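Long-range contacts in beta sliding clamp (Bartonella birtlesii LL-WM9, PDB 6DEG), which probably tethers DNA polymerases and other proteins to DNA as a ring-shaped head-to-tail homodimer and so makes replication processive: residues B[10-15]-B[92-97]; B[23-28]-B[59-64]; B[178-183]-B[193-198]; B[359-364]-B[375-380]. All coordinates share one frame; numbering follows the deposited sequence.

How the interactions relate
Interactions 1, 3 and 4 pair antiparallel strands, and each is partly buried. Interaction 2 instead packs the last turn of helix 15-26 and the loop after it on strand 59-66 and is largely buried. Interactions 1 and 2 belong to the N-terminal domain and are joined in sequence, since strand 10-14 runs straight into that helix. Interactions 3 and 4 are beta hairpins of the central and C-terminal domains. Their strands 189-196 and 372-376 are neighbours, so the hairpins adjoin across the domain boundary, though the two contacts do not touch. Salt bridges occur in interactions 2 and 3. Interaction 4 has two backbone bonds and no charged pair; prolines and apolar side chains supply the rest.

Interaction 1: B[10-15]-B[92-97]; sequences RITVDR and GSEIVL
With chi1 at -155° and the chain extended to NE, R10 lays its guanidinium against V96. I11 holds CG1 between its backbone N and carbonyl carbon (chi1 50°), next to L97. V96 CG1 lies over one face of the guanidinium, offset toward its rim, with R10 CZ 3.6 Å from V96 CG1. R10 NE is salt-bridged to E70. T12 and V96 share one face of the sheet and lie side by side. The methyl T12 CG2 meets the carboxylate of E94, 3.4 Å from E94 OE1. On the other face, I11 CG1 packs 3.6 Å from L97 CD1, and V13 CG2 touches the same methyl. I11 pairs with L97 and V13 with I95 as antiparallel hydrogen-bonded pairs. L97 N donates to I11 O at 3.1 Å, and the return bond from I11 N is weak. V13 and I95 exchange two bonds. Beyond the strand, R15 N gives a 2.8 Å bond to S93 O and ties the helix start to the turn before strand 94-99. R15 CB rests against I95 CD1, while its guanidinium turns to the carbonyls of V86 and R87. D14 is the N-cap of helix 15-26. One face is apolar (I11, V13, I95, L97); the other mixes V96 and T12 with the charged groups of R10, D14 and E94. This suits a strand pair with one side buried and the other partly exposed.

Interaction 2: B[23-28]-B[59-64]; sequences GRVHRV and LEVTES
R24 is the first residue of 23-28 to meet the strand, through charge. Its chain is extended from CG to NE and reaches E63, whose own chain bends at chi2 (-108°). R24 NH1 forms a salt bridge with E63 OE2 at 2.6 Å. The two planes are 45° apart. OE2 approaches the guanidinium obliquely and makes the bridge. The aliphatic parts touch as well, with R24 CD 3.6 Å from E63 CG. V25 comes next, its CG1 4.0 Å from V61 CG1. H26 and R27 take no part in the strand contact: H26 stacks with Y83, and R27 is salt-bridged to E223. V28 returns to the strand, and its CG2 presses on V61 CG2 at 3.5 Å. V28 CG2 lies more loosely against L59 CB, at 4.4 Å. V61 therefore sits between two valines, one methyl for each. The last turn of the helix and the loop after it pack on the sheet of the N-terminal domain. E63 is a buried acid, and the charge of R24 probably helps keep it ionised. R24 has two acidic partners, E63 at NH1 and E224 at NH2, which probably stabilise its charge beside the valine packing.

Interaction 3: B[178-183]-B[193-198]; sequences LKLRLV and VDMEAP
L180 and M195 form the close-packed face of this hairpin, side by side. M195 bends at chi3 (31°), which turns its CE to within 3.6 Å of L180 CD2. On the same face, L182 CB packs on V193 CG1, also at 3.6 Å. Straight backbone bonds support it: L182 N donates to V193 O at 2.8 Å, and V193 N to L182 O at 3.0 Å. The L180 N to M195 O bond is more bent (133° at the hydrogen), and its return is weak. The opposite face is polar and more open. R181 and D194 lie side by side there in a salt bridge. D194 OD1 sits at the guanidinium edge, near its plane, facing R181 NE; the modelled 2.3 Å is too short to be trusted. R181 NH1 is bonded to Y259 OH. K179 NZ and E196 OE2 are 4.5 Å apart, beyond a salt bridge; NZ lies nearer E196 CG. At the open end, L178 CB touches A197 CB, and A197 N bonds weakly to L178 O. Helix 142-150 covers the apolar face through L148. Strand 167-174 flanks strand 178-186, and D194 bonds through its backbone to E371, next to strand 372-376.

Interaction 4: B[359-364]-B[375-380]; sequences VAPALI and VLMPVR
P361 and P378 bring the two rings of this contact, and each meets the opposite segment through a few atoms. P361 CG lies 4.0 Å from M377 SD, the two side chains running side by side. M377 bends at chi2 (-73°), which folds its sulfur back beside the ring. On the same proline, P361 CB touches V375 CG1 at 4.1 Å. The P378 ring points toward 359-364: its CG is 3.4 Å from V359 O and 3.5 Å from A360 O, and its CD lies 3.6 Å from P361 CA. Past the prolines the segments pair as antiparallel strands. A362 and L376 form a hydrogen-bonded pair, with A362 N to L376 O at 3.2 Å and L376 N to A362 O at 3.3 Å. I364 CD1 touches L376 CB only loosely. H188 packs on P361, V375 and M377, so a central-domain loop covers this side, while F334 lies against A362 and P378. P378 has no backbone N-H to give to A360 O, consistent with the pairing stopping at A362 and L376. Beyond that point, ring contacts with carbonyl oxygens and the P361-M377 sulfur contact join the segments, with no charged pair.

Interaction 1: B[10-15]-B[92-97]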
loop_
_atom_site.group_PDB
_atom_site.type_symbol
_atom_site.label_atom_id
_atom_site.label_comp_id
_atom_site.label_asym_id
_atom_site.label_seq_id
_atom_site.Cartn_x
_atom_site.Cartn_y
_atom_site.Cartn_z
ATOM N N ARG B 10 -1.945 32.058 19.385
ATOM C CA ARG B 10 -0.840 31.229 19.857
ATOM C C ARG B 10 -1.386 30.051 20.653
ATOM O O ARG B 10 -2.158 30.248 21.595
ATOM C CB ARG B 10 0.128 32.051 20.718
ATOM C CG ARG B 10 1.541 31.499 20.761
ATOM C CD ARG B 10 2.513 32.496 21.366
ATOM N NE ARG B 10 3.678 31.830 21.941
ATOM C CZ ARG B 10 4.811 31.612 21.281
ATOM N NH1 ARG B 10 4.954 32.067 20.044
ATOM N NH2 ARG B 10 5.820 30.988 21.877
ATOM N N ILE B 11 -0.988 28.832 20.271
ATOM C CA ILE B 11 -1.387 27.617 20.972
ATOM C C ILE B 11 -0.225 26.633 20.992
ATOM O O ILE B 11 0.649 26.646 20.123
ATOM C CB ILE B 11 -2.615 26.925 20.341
ATOM C CG1 ILE B 11 -2.418 26.740 18.839
ATOM C CG2 ILE B 11 -3.878 27.714 20.611
ATOM C CD1 ILE B 11 -3.338 25.710 18.239
ATOM N N THR B 12 -0.242 25.752 21.991
ATOM C CA THR B 12 0.753 24.695 22.130
ATOM C C THR B 12 0.015 23.375 22.285
ATOM O O THR B 12 -0.738 23.190 23.248
ATOM C CB THR B 12 1.680 24.940 23.323
ATOM O OG1 THR B 12 2.148 26.294 23.297
ATOM C CG2 THR B 12 2.877 24.002 23.264
ATOM N N VAL B 13 0.227 22.469 21.339
ATOM C CA VAL B 13 -0.539 21.237 21.260
ATOM C C VAL B 13 0.409 20.049 21.267
ATOM O O VAL B 13 1.573 20.151 20.866
ATOM C CB VAL B 13 -1.436 21.212 20.005
ATOM C CG1 VAL B 13 -2.316 22.451 19.955
ATOM C CG2 VAL B 13 -0.583 21.113 18.753
ATOM N N ASP B 14 -0.099 18.917 21.745
ATOM C CA ASP B 14 0.617 17.660 21.601
ATOM C C ASP B 14 0.603 17.238 20.138
ATOM O O ASP B 14 -0.439 17.292 19.478
ATOM C CB ASP B 14 -0.021 16.581 22.472
ATOM C CG ASP B 14 0.756 15.278 22.450
ATOM O OD1 ASP B 14 1.814 15.208 21.788
ATOM O OD2 ASP B 14 0.300 14.313 23.098
ATOM N N ARG B 15 1.760 16.812 19.633
ATOM C CA ARG B 15 1.886 16.511 18.211
ATOM C C ARG B 15 1.024 15.319 17.819
ATOM O O ARG B 15 0.253 15.388 16.856
ATOM C CB ARG B 15 3.353 16.259 17.861
ATOM C CG ARG B 15 3.582 15.728 16.457
ATOM C CD ARG B 15 3.887 14.245 16.490
ATOM N NE ARG B 15 3.912 13.659 15.156
ATOM C CZ ARG B 15 3.418 12.463 14.867
ATOM N NH1 ARG B 15 3.483 11.997 13.628
ATOM N NH2 ARG B 15 2.850 11.734 15.817
ATOM N N GLY B 92 4.874 12.784 20.312
ATOM C CA GLY B 92 4.748 13.315 21.650
ATOM C C GLY B 92 5.315 14.698 21.861
ATOM O O GLY B 92 5.150 15.252 22.953
ATOM N N SER B 93 5.982 15.276 20.865
ATOM C CA SER B 93 6.513 16.618 21.015
ATOM C C SER B 93 5.374 17.624 21.153
ATOM O O SER B 93 4.193 17.306 20.981
ATOM C CB SER B 93 7.396 16.983 19.822
ATOM O OG SER B 93 6.631 17.076 18.633
ATOM N N GLU B 94 5.741 18.858 21.469
ATOM C CA GLU B 94 4.793 19.953 21.577
ATOM C C GLU B 94 5.091 20.959 20.479
ATOM O O GLU B 94 6.254 21.315 20.256
ATOM C CB GLU B 94 4.858 20.609 22.956
ATOM C CG GLU B 94 4.177 19.793 24.038
ATOM C CD GLU B 94 3.651 20.647 25.167
ATOM O OE1 GLU B 94 4.239 21.717 25.429
ATOM O OE2 GLU B 94 2.644 20.248 25.789
ATOM N N ILE B 95 4.048 21.401 19.791
ATOM C CA ILE B 95 4.173 22.295 18.651
ATOM C C ILE B 95 3.561 23.636 19.020
ATOM O O ILE B 95 2.523 23.693 19.687
ATOM C CB ILE B 95 3.499 21.694 17.405
ATOM C CG1 ILE B 95 3.883 20.219 17.264
ATOM C CG2 ILE B 95 3.901 22.466 16.166
ATOM C CD1 ILE B 95 3.071 19.468 16.238
ATOM N N VAL B 96 4.206 24.714 18.579
ATOM C CA VAL B 96 3.783 26.079 18.874
ATOM C C VAL B 96 3.405 26.745 17.560
ATOM O O VAL B 96 4.234 26.845 16.646
ATOM C CB VAL B 96 4.880 26.872 19.599
ATOM C CG1 VAL B 96 4.452 28.317 19.781
ATOM C CG2 VAL B 96 5.184 26.228 20.943
ATOM N N LEU B 97 2.163 27.215 17.479
ATOM C CA LEU B 97 1.552 27.696 16.246
ATOM C C LEU B 97 1.150 29.155 16.426
ATOM O O LEU B 97 0.339 29.468 17.304
ATOM C CB LEU B 97 0.345 26.826 15.893
ATOM C CG LEU B 97 0.646 25.323 15.983
ATOM C CD1 LEU B 97 0.052 24.707 17.238
ATOM C CD2 LEU B 97 0.162 24.582 14.751
#

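Interaction 2: B[23-28]-B[59-64]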
loop_
_atom_site.group_PDB
_atom_site.type_symbol
_atom_site.label_atom_id
_atom_site.label_comp_id
_atom_site.label_asym_id
_atom_site.label_seq_id
_atom_site.Cartn_x
_atom_site.Cartn_y
_atom_site.Cartn_z
ATOM N N GLY B 23 -5.919 13.763 11.035
ATOM C CA GLY B 23 -6.291 12.740 10.076
ATOM C C GLY B 23 -7.784 12.595 9.870
ATOM O O GLY B 23 -8.205 12.065 8.838
ATOM N N ARG B 24 -8.594 13.045 10.832
ATOM C CA ARG B 24 -10.043 12.942 10.681
ATOM C C ARG B 24 -10.554 13.886 9.600
ATOM O O ARG B 24 -11.326 13.482 8.722
ATOM C CB ARG B 24 -10.735 13.229 12.015
ATOM C CG ARG B 24 -10.567 12.134 13.054
ATOM C CD ARG B 24 -11.284 12.485 14.342
ATOM N NE ARG B 24 -11.272 11.380 15.294
ATOM C CZ ARG B 24 -10.674 11.424 16.480
ATOM N NH1 ARG B 24 -10.034 12.522 16.860
ATOM N NH2 ARG B 24 -10.713 10.371 17.286
ATOM N N VAL B 25 -10.113 15.147 9.630
ATOM C CA VAL B 25 -10.530 16.118 8.626
ATOM C C VAL B 25 -9.609 16.117 7.413
ATOM O O VAL B 25 -9.852 16.862 6.454
ATOM C CB VAL B 25 -10.608 17.529 9.248
ATOM C CG1 VAL B 25 -11.262 17.468 10.620
ATOM C CG2 VAL B 25 -9.228 18.140 9.350
ATOM N N HIS B 26 -8.571 15.280 7.423
ATOM C CA HIS B 26 -7.584 15.266 6.349
ATOM C C HIS B 26 -8.210 14.928 5.001
ATOM O O HIS B 26 -7.906 15.570 3.988
ATOM C CB HIS B 26 -6.482 14.268 6.703
ATOM C CG HIS B 26 -5.515 14.016 5.597
ATOM N ND1 HIS B 26 -5.049 12.757 5.291
ATOM C CD2 HIS B 26 -4.922 14.862 4.723
ATOM C CE1 HIS B 26 -4.209 12.837 4.275
ATOM N NE2 HIS B 26 -4.114 14.104 3.912
ATOM N N ARG B 27 -9.096 13.933 4.976
ATOM C CA ARG B 27 -9.575 13.367 3.720
ATOM C C ARG B 27 -10.470 14.333 2.938
ATOM O O ARG B 27 -10.432 14.354 1.705
ATOM C CB ARG B 27 -10.302 12.052 3.986
ATOM C CG ARG B 27 -9.414 10.841 3.770
ATOM C CD ARG B 27 -9.965 9.604 4.444
ATOM N NE ARG B 27 -10.748 9.899 5.641
ATOM C CZ ARG B 27 -10.241 9.992 6.866
ATOM N NH1 ARG B 27 -8.942 9.815 7.064
ATOM N NH2 ARG B 27 -11.036 10.247 7.898
ATOM N N VAL B 28 -11.310 15.109 3.625
ATOM C CA VAL B 28 -12.338 15.894 2.937
ATOM C C VAL B 28 -11.740 16.963 2.024
ATOM O O VAL B 28 -12.338 17.300 0.994
ATOM C CB VAL B 28 -13.287 16.495 3.993
ATOM C CG1 VAL B 28 -13.918 17.780 3.501
ATOM C CG2 VAL B 28 -14.362 15.492 4.350
ATOM N N LEU B 59 -19.258 18.287 1.529
ATOM C CA LEU B 59 -19.152 17.706 2.862
ATOM C C LEU B 59 -18.428 18.670 3.793
ATOM O O LEU B 59 -17.723 19.577 3.348
ATOM C CB LEU B 59 -18.394 16.366 2.842
ATOM C CG LEU B 59 -18.959 15.276 1.932
ATOM C CD1 LEU B 59 -18.047 14.047 1.911
ATOM C CD2 LEU B 59 -20.367 14.922 2.348
ATOM N N GLU B 60 -18.603 18.459 5.098
ATOM C CA GLU B 60 -17.894 19.233 6.113
ATOM C C GLU B 60 -17.651 18.365 7.337
ATOM O O GLU B 60 -18.573 17.708 7.829
ATOM C CB GLU B 60 -18.675 20.486 6.533
ATOM C CG GLU B 60 -18.271 21.006 7.917
ATOM C CD GLU B 60 -19.276 21.975 8.522
ATOM O OE1 GLU B 60 -19.332 23.139 8.073
ATOM O OE2 GLU B 60 -20.009 21.572 9.455
ATOM N N VAL B 61 -16.412 18.372 7.827
ATOM C CA VAL B 61 -16.036 17.697 9.064
ATOM C C VAL B 61 -15.442 18.720 10.021
ATOM O O VAL B 61 -14.632 19.562 9.618
ATOM C CB VAL B 61 -15.026 16.555 8.819
ATOM C CG1 VAL B 61 -14.836 15.742 10.085
ATOM C CG2 VAL B 61 -15.492 15.664 7.691
ATOM N N THR B 62 -15.846 18.650 11.285
ATOM C CA THR B 62 -15.212 19.429 12.335
ATOM C C THR B 62 -14.898 18.496 13.491
ATOM O O THR B 62 -15.717 17.649 13.854
ATOM C CB THR B 62 -16.083 20.594 12.826
ATOM O OG1 THR B 62 -17.003 20.122 13.816
ATOM C CG2 THR B 62 -16.845 21.228 11.676
ATOM N N GLU B 63 -13.710 18.657 14.066
ATOM C CA GLU B 63 -13.294 17.866 15.213
ATOM C C GLU B 63 -12.613 18.771 16.228
ATOM O O GLU B 63 -11.789 19.615 15.865
ATOM C CB GLU B 63 -12.366 16.724 14.789
ATOM C CG GLU B 63 -12.321 15.574 15.768
ATOM C CD GLU B 63 -11.011 15.519 16.512
ATOM O OE1 GLU B 63 -10.035 16.109 16.011
ATOM O OE2 GLU B 63 -10.951 14.886 17.585
ATOM N N SER B 64 -12.966 18.593 17.499
ATOM C CA SER B 64 -12.471 19.430 18.580
ATOM C C SER B 64 -11.803 18.586 19.656
ATOM O O SER B 64 -12.313 17.529 20.040
ATOM C CB SER B 64 -13.604 20.252 19.199
ATOM O OG SER B 64 -14.387 20.870 18.195
#

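Interaction 3: B[178-183]-B[193-198]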
loop_
_atom_site.group_PDB
_atom_site.type_symbol
_atom_site.label_atom_id
_atom_site.label_comp_id
_atom_site.label_asym_id
_atom_site.label_seq_id
_atom_site.Cartn_x
_atom_site.Cartn_y
_atom_site.Cartn_z
ATOM N N LEU B 178 -42.115 0.568 14.251
ATOM C CA LEU B 178 -41.297 1.375 13.356
ATOM C C LEU B 178 -39.981 0.672 13.076
ATOM O O LEU B 178 -39.316 0.183 13.992
ATOM C CB LEU B 178 -41.027 2.748 13.969
ATOM C CG LEU B 178 -42.089 3.826 13.799
ATOM C CD1 LEU B 178 -41.574 5.156 14.328
ATOM C CD2 LEU B 178 -42.475 3.939 12.339
ATOM N N LYS B 179 -39.599 0.628 11.803
ATOM C CA LYS B 179 -38.341 0.021 11.401
ATOM C C LYS B 179 -37.548 1.040 10.605
ATOM O O LYS B 179 -37.966 1.447 9.518
ATOM C CB LYS B 179 -38.571 -1.253 10.581
ATOM C CG LYS B 179 -39.042 -2.432 11.407
ATOM C CD LYS B 179 -37.988 -2.811 12.430
ATOM C CE LYS B 179 -38.371 -4.076 13.176
ATOM N NZ LYS B 179 -37.257 -4.588 14.025
ATOM N N LEU B 180 -36.416 1.454 11.155
ATOM C CA LEU B 180 -35.491 2.300 10.423
ATOM C C LEU B 180 -34.791 1.448 9.370
ATOM O O LEU B 180 -34.173 0.427 9.695
ATOM C CB LEU B 180 -34.491 2.933 11.381
ATOM C CG LEU B 180 -33.366 3.758 10.770
ATOM C CD1 LEU B 180 -33.924 4.636 9.669
ATOM C CD2 LEU B 180 -32.718 4.612 11.841
ATOM N N ARG B 181 -34.903 1.854 8.110
ATOM C CA ARG B 181 -34.489 1.022 6.992
ATOM C C ARG B 181 -33.524 1.775 6.093
ATOM O O ARG B 181 -33.705 2.968 5.835
ATOM C CB ARG B 181 -35.703 0.558 6.185
ATOM C CG ARG B 181 -35.350 -0.093 4.869
ATOM C CD ARG B 181 -36.579 -0.654 4.229
ATOM N NE ARG B 181 -37.258 -1.585 5.120
ATOM C CZ ARG B 181 -38.468 -2.082 4.892
ATOM N NH1 ARG B 181 -39.134 -1.735 3.800
ATOM N NH2 ARG B 181 -39.013 -2.927 5.756
ATOM N N LEU B 182 -32.497 1.073 5.623
ATOM C CA LEU B 182 -31.591 1.574 4.602
ATOM C C LEU B 182 -31.741 0.740 3.340
ATOM O O LEU B 182 -31.838 -0.489 3.408
ATOM C CB LEU B 182 -30.141 1.520 5.078
ATOM C CG LEU B 182 -29.741 2.575 6.100
ATOM C CD1 LEU B 182 -28.292 2.410 6.498
ATOM C CD2 LEU B 182 -29.974 3.931 5.503
ATOM N N VAL B 183 -31.759 1.408 2.189
ATOM C CA VAL B 183 -31.946 0.740 0.907
ATOM C C VAL B 183 -30.978 1.327 -0.110
ATOM O O VAL B 183 -30.898 2.550 -0.262
ATOM C CB VAL B 183 -33.395 0.873 0.397
ATOM C CG1 VAL B 183 -33.522 0.294 -1.004
ATOM C CG2 VAL B 183 -34.368 0.196 1.350
ATOM N N VAL B 193 -31.541 -3.137 4.780
ATOM C CA VAL B 193 -31.273 -3.469 6.178
ATOM C C VAL B 193 -32.236 -2.687 7.065
ATOM O O VAL B 193 -32.419 -1.480 6.875
ATOM C CB VAL B 193 -29.805 -3.189 6.564
ATOM C CG1 VAL B 193 -29.378 -1.795 6.124
ATOM C CG2 VAL B 193 -29.593 -3.377 8.058
ATOM N N ASP B 194 -32.847 -3.374 8.033
ATOM C CA ASP B 194 -33.826 -2.790 8.942
ATOM C C ASP B 194 -33.323 -2.835 10.379
ATOM O O ASP B 194 -32.497 -3.673 10.750
ATOM C CB ASP B 194 -35.174 -3.516 8.860
ATOM C CG ASP B 194 -35.720 -3.565 7.458
ATOM O OD1 ASP B 194 -36.052 -2.489 6.921
ATOM O OD2 ASP B 194 -35.812 -4.676 6.892
ATOM N N MET B 195 -33.857 -1.928 11.194
ATOM C CA MET B 195 -33.511 -1.855 12.605
ATOM C C MET B 195 -34.653 -1.208 13.373
ATOM O O MET B 195 -35.382 -0.369 12.838
ATOM C CB MET B 195 -32.221 -1.062 12.819
ATOM C CG MET B 195 -31.802 -0.948 14.266
ATOM S SD MET B 195 -30.771 0.492 14.570
ATOM C CE MET B 195 -31.417 1.616 13.344
ATOM N N GLU B 196 -34.802 -1.614 14.633
ATOM C CA GLU B 196 -35.800 -1.023 15.516
ATOM C C GLU B 196 -35.526 0.466 15.702
ATOM O O GLU B 196 -34.425 0.857 16.100
ATOM C CB GLU B 196 -35.800 -1.749 16.859
ATOM C CG GLU B 196 -36.752 -2.937 16.903
ATOM C CD GLU B 196 -37.139 -3.335 18.314
ATOM O OE1 GLU B 196 -37.215 -2.447 19.188
ATOM O OE2 GLU B 196 -37.372 -4.540 18.546
ATOM N N ALA B 197 -36.525 1.292 15.398
ATOM C CA ALA B 197 -36.334 2.734 15.379
ATOM C C ALA B 197 -36.247 3.309 16.795
ATOM O O ALA B 197 -36.905 2.823 17.720
ATOM C CB ALA B 197 -37.466 3.416 14.614
ATOM N N PRO B 198 -35.452 4.365 16.977
ATOM C CA PRO B 198 -35.284 4.971 18.307
ATOM C C PRO B 198 -36.239 6.133 18.570
ATOM O O PRO B 198 -37.178 6.388 17.809
ATOM C CB PRO B 198 -33.820 5.445 18.303
ATOM C CG PRO B 198 -33.285 5.174 16.905
ATOM C CD PRO B 198 -34.411 4.792 16.030
#

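Interaction 4: B[359-364]-B[375-380]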
loop_
_atom_site.group_PDB
_atom_site.type_symbol
_atom_site.label_atom_id
_atom_site.label_comp_id
_atom_site.label_asym_id
_atom_site.label_seq_id
_atom_site.Cartn_x
_atom_site.Cartn_y
_atom_site.Cartn_z
ATOM N N VAL B 359 -32.754 -17.800 -14.254
ATOM C CA VAL B 359 -32.919 -16.443 -14.768
ATOM C C VAL B 359 -33.591 -15.510 -13.770
ATOM O O VAL B 359 -33.522 -14.281 -13.952
ATOM C CB VAL B 359 -33.689 -16.447 -16.104
ATOM C CG1 VAL B 359 -33.405 -15.185 -16.895
ATOM C CG2 VAL B 359 -33.314 -17.675 -16.916
ATOM N N ALA B 360 -34.227 -16.036 -12.724
ATOM C CA ALA B 360 -34.926 -15.121 -11.830
ATOM C C ALA B 360 -33.999 -14.667 -10.706
ATOM O O ALA B 360 -33.152 -15.442 -10.250
ATOM C CB ALA B 360 -36.162 -15.785 -11.233
ATOM N N PRO B 361 -34.147 -13.417 -10.265
ATOM C CA PRO B 361 -33.278 -12.897 -9.203
ATOM C C PRO B 361 -33.339 -13.745 -7.944
ATOM O O PRO B 361 -34.374 -14.319 -7.599
ATOM C CB PRO B 361 -33.828 -11.488 -8.954
ATOM C CG PRO B 361 -34.495 -11.120 -10.226
ATOM C CD PRO B 361 -35.074 -12.391 -10.770
ATOM N N ALA B 362 -32.207 -13.817 -7.259
ATOM C CA ALA B 362 -32.089 -14.553 -6.013
ATOM C C ALA B 362 -32.290 -13.625 -4.826
ATOM O O ALA B 362 -32.032 -12.421 -4.897
ATOM C CB ALA B 362 -30.720 -15.218 -5.904
ATOM N N LEU B 363 -32.735 -14.204 -3.719
ATOM C CA LEU B 363 -32.863 -13.480 -2.467
ATOM C C LEU B 363 -32.031 -14.204 -1.422
ATOM O O LEU B 363 -32.249 -15.394 -1.167
ATOM C CB LEU B 363 -34.328 -13.368 -2.037
ATOM C CG LEU B 363 -34.599 -12.560 -0.764
ATOM C CD1 LEU B 363 -35.961 -11.913 -0.847
ATOM C CD2 LEU B 363 -34.508 -13.418 0.499
ATOM N N ILE B 364 -31.091 -13.483 -0.818
ATOM C CA ILE B 364 -30.169 -14.035 0.164
ATOM C C ILE B 364 -30.485 -13.384 1.499
ATOM O O ILE B 364 -30.654 -12.161 1.577
ATOM C CB ILE B 364 -28.700 -13.803 -0.233
ATOM C CG1 ILE B 364 -28.387 -14.526 -1.544
ATOM C CG2 ILE B 364 -27.764 -14.284 0.867
ATOM C CD1 ILE B 364 -27.662 -13.672 -2.561
ATOM N N VAL B 375 -30.549 -8.755 -2.827
ATOM C CA VAL B 375 -31.106 -9.278 -4.070
ATOM C C VAL B 375 -30.037 -9.154 -5.146
ATOM O O VAL B 375 -29.523 -8.057 -5.389
ATOM C CB VAL B 375 -32.386 -8.531 -4.486
ATOM C CG1 VAL B 375 -32.788 -8.913 -5.898
ATOM C CG2 VAL B 375 -33.510 -8.836 -3.518
ATOM N N LEU B 376 -29.713 -10.268 -5.799
ATOM C CA LEU B 376 -28.644 -10.316 -6.787
ATOM C C LEU B 376 -29.188 -10.849 -8.104
ATOM O O LEU B 376 -29.822 -11.909 -8.134
ATOM C CB LEU B 376 -27.489 -11.199 -6.295
ATOM C CG LEU B 376 -26.092 -11.019 -6.904
ATOM C CD1 LEU B 376 -25.737 -9.550 -7.049
ATOM C CD2 LEU B 376 -25.044 -11.746 -6.074
ATOM N N MET B 377 -28.949 -10.114 -9.184
ATOM C CA MET B 377 -29.307 -10.602 -10.509
ATOM C C MET B 377 -28.447 -11.808 -10.864
ATOM O O MET B 377 -27.224 -11.764 -10.682
ATOM C CB MET B 377 -29.120 -9.507 -11.556
ATOM C CG MET B 377 -30.259 -8.506 -11.593
ATOM S SD MET B 377 -31.749 -9.199 -12.338
ATOM C CE MET B 377 -31.198 -9.470 -14.019
ATOM N N PRO B 378 -29.028 -12.891 -11.365
ATOM C CA PRO B 378 -28.210 -13.999 -11.857
ATOM C C PRO B 378 -27.557 -13.645 -13.184
ATOM O O PRO B 378 -27.919 -12.677 -13.857
ATOM C CB PRO B 378 -29.223 -15.135 -12.024
ATOM C CG PRO B 378 -30.493 -14.429 -12.332
ATOM C CD PRO B 378 -30.470 -13.166 -11.505
ATOM N N VAL B 379 -26.556 -14.440 -13.544
ATOM C CA VAL B 379 -25.884 -14.281 -14.822
ATOM C C VAL B 379 -25.917 -15.616 -15.552
ATOM O O VAL B 379 -26.210 -16.665 -14.976
ATOM C CB VAL B 379 -24.433 -13.771 -14.679
ATOM C CG1 VAL B 379 -24.424 -12.297 -14.315
ATOM C CG2 VAL B 379 -23.679 -14.578 -13.653
ATOM N N ARG B 380 -25.614 -15.555 -16.842
ATOM C CA ARG B 380 -25.667 -16.734 -17.693
ATOM C C ARG B 380 -24.380 -17.534 -17.529
ATOM O O ARG B 380 -23.289 -17.035 -17.829
ATOM C CB ARG B 380 -25.877 -16.309 -19.142
ATOM C CG ARG B 380 -26.202 -17.431 -20.095
ATOM C CD ARG B 380 -26.731 -16.870 -21.401
ATOM N NE ARG B 380 -26.257 -15.510 -21.652
ATOM C CZ ARG B 380 -25.100 -15.215 -22.237
ATOM N NH1 ARG B 380 -24.288 -16.185 -22.631
ATOM N NH2 ARG B 380 -24.753 -13.948 -22.425
#